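Putative alpha/beta hydrolase fold protein (Candidatus Nitrososphaera gargensis, PDB 5A62) probably acts as a carboxylesterase of the alpha/beta hydrolase family, hydrolysing ester bonds. Local coordinates at residues I120-G124 and D247-V251. Residue numbers count along the deposited sequence, not the author numbering.
Sequences IMING and DHWVV
The strand residues Ile120 to Ile122 are extended (phi/psi -128/108, -102/120 and -106/113), and the strand then ends at Asn123, whose phi/psi of 43/54 is left-handed helical. Across from it, Asp247 to Val250 form a type I beta turn, closed by a weak Val250 N to Asp247 O bond of 3.3 Å; Trp249 is the N-cap of the helix starting at Val250. The CA atoms of Asn123 and His248, 6.1 Å apart, are the nearest pair between the two segments. With chi1 m (-67°) and chi2 -30°, Asn123 sends its amide into the turn: ND2 donates to His248 O at 2.9 Å (143°) and, weakly, to Asp247 O at 2.9 Å (129°), while OD1 accepts from Gly218 N. A side chain thus ties the end of strand 116-122 to the loop bearing the histidine expected of an alpha/beta hydrolase triad. The CA-to-CB bond of His248 runs sideways; with chi1 t (-178°) and chi2 -102°, His248 NE2 is hydrogen-bonded to Ser99 OG at the probable nucleophile elbow, consistent with a catalytic pair; an acetate lies about 4 Å from this side chain. Asp247 has its CB directed away, and Asp247 OD1 accepts a hydrogen bond from His248 N at 2.7 Å (145°). Beside the polar contacts, Ile122 (chi1 m, chi2 t) sets its CG2 3.6 Å from Val250 CG1 (chi1 p, 68°), an apolar contact, and that same CG1 lies 3.6 Å from Asn123 ND2.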
loop_
_atom_site.group_PDB
_atom_site.type_symbol
_atom_site.label_atom_id
_atom_site.label_comp_id
_atom_site.label_asym_id
_atom_site.label_seq_id
_atom_site.Cartn_x
_atom_site.Cartn_y
_atom_site.Cartn_z
ATOM N N ILE A 120 7.227 -3.628 -23.783
ATOM C CA ILE A 120 8.166 -4.741 -23.655
ATOM C C ILE A 120 8.410 -4.897 -22.192
ATOM O O ILE A 120 9.105 -4.055 -21.604
ATOM C CB ILE A 120 9.450 -4.551 -24.443
ATOM C CG1 ILE A 120 9.107 -4.316 -25.906
ATOM C CG2 ILE A 120 10.326 -5.819 -24.263
ATOM C CD1 ILE A 120 10.300 -3.936 -26.760
ATOM N N MET A 121 7.895 -5.942 -21.591
ATOM C CA MET A 121 7.981 -6.178 -20.144
ATOM C C MET A 121 9.064 -7.203 -19.874
ATOM O O MET A 121 8.981 -8.323 -20.411
ATOM C CB MET A 121 6.672 -6.716 -19.613
ATOM C CG MET A 121 5.497 -5.775 -19.809
ATOM S SD MET A 121 3.939 -6.440 -19.246
ATOM C CE MET A 121 3.623 -7.691 -20.504
ATOM N N ILE A 122 10.080 -6.871 -19.114
ATOM C CA ILE A 122 11.194 -7.743 -18.802
ATOM C C ILE A 122 10.974 -8.159 -17.348
ATOM O O ILE A 122 11.018 -7.336 -16.440
ATOM C CB ILE A 122 12.518 -7.069 -18.961
ATOM C CG1 ILE A 122 12.671 -6.474 -20.377
ATOM C CG2 ILE A 122 13.636 -8.063 -18.578
ATOM C CD1 ILE A 122 13.930 -5.691 -20.595
ATOM N N ASN A 123 10.680 -9.452 -17.088
ATOM C CA ASN A 123 10.264 -9.952 -15.791
ATOM C C ASN A 123 9.259 -9.030 -15.149
ATOM O O ASN A 123 9.414 -8.656 -13.987
ATOM C CB ASN A 123 11.508 -10.134 -14.874
ATOM C CG ASN A 123 12.432 -11.237 -15.352
ATOM O OD1 ASN A 123 11.981 -12.221 -15.971
ATOM N ND2 ASN A 123 13.716 -11.063 -15.060
ATOM N N GLY A 124 8.225 -8.767 -15.878
ATOM C CA GLY A 124 7.088 -8.013 -15.442
ATOM C C GLY A 124 5.820 -8.540 -16.031
ATOM O O GLY A 124 5.850 -9.382 -16.932
ATOM N N ASP A 247 17.236 -15.110 -14.358
ATOM C CA ASP A 247 16.321 -14.888 -13.240
ATOM C C ASP A 247 15.897 -13.413 -13.198
ATOM O O ASP A 247 15.996 -12.655 -14.175
ATOM C CB ASP A 247 17.110 -15.317 -11.996
ATOM C CG ASP A 247 16.246 -15.745 -10.825
ATOM O OD1 ASP A 247 15.092 -15.305 -10.691
ATOM O OD2 ASP A 247 16.772 -16.521 -9.943
ATOM N N HIS A 248 15.339 -12.981 -12.076
ATOM C CA HIS A 248 14.727 -11.687 -11.955
ATOM C C HIS A 248 15.637 -10.547 -12.347
ATOM O O HIS A 248 15.228 -9.609 -13.063
ATOM C CB HIS A 248 14.325 -11.460 -10.488
ATOM C CG HIS A 248 13.639 -10.156 -10.222
ATOM N ND1 HIS A 248 14.290 -9.078 -9.654
ATOM C CD2 HIS A 248 12.365 -9.754 -10.431
ATOM C CE1 HIS A 248 13.440 -8.079 -9.490
ATOM N NE2 HIS A 248 12.273 -8.463 -9.966
ATOM N N TRP A 249 16.880 -10.593 -11.882
ATOM C CA TRP A 249 17.811 -9.512 -12.109
ATOM C C TRP A 249 18.620 -9.619 -13.400
ATOM O O TRP A 249 19.782 -9.272 -13.501
ATOM C CB TRP A 249 18.718 -9.331 -10.881
ATOM C CG TRP A 249 18.015 -8.772 -9.738
ATOM C CD1 TRP A 249 17.535 -9.463 -8.643
ATOM C CD2 TRP A 249 17.618 -7.405 -9.557
ATOM N NE1 TRP A 249 16.894 -8.600 -7.799
ATOM C CE2 TRP A 249 16.949 -7.333 -8.314
ATOM C CE3 TRP A 249 17.824 -6.215 -10.288
ATOM C CZ2 TRP A 249 16.440 -6.135 -7.817
ATOM C CZ3 TRP A 249 17.302 -5.045 -9.794
ATOM C CH2 TRP A 249 16.619 -5.016 -8.559
ATOM N N VAL A 250 17.947 -10.055 -14.448
ATOM C CA VAL A 250 18.558 -10.245 -15.753
ATOM C C VAL A 250 19.161 -8.941 -16.265
ATOM O O VAL A 250 20.109 -8.953 -17.037
ATOM C CB VAL A 250 17.528 -10.838 -16.782
ATOM C CG1 VAL A 250 16.438 -9.841 -17.110
ATOM C CG2 VAL A 250 18.226 -11.332 -18.042
ATOM N N VAL A 251 18.605 -7.785 -15.904
ATOM C CA VAL A 251 19.097 -6.490 -16.335
ATOM C C VAL A 251 20.482 -6.177 -15.728
ATOM O O VAL A 251 21.207 -5.344 -16.225
ATOM C CB VAL A 251 18.066 -5.375 -16.027
ATOM C CG1 VAL A 251 17.728 -5.320 -14.556
ATOM C CG2 VAL A 251 18.515 -4.012 -16.481
#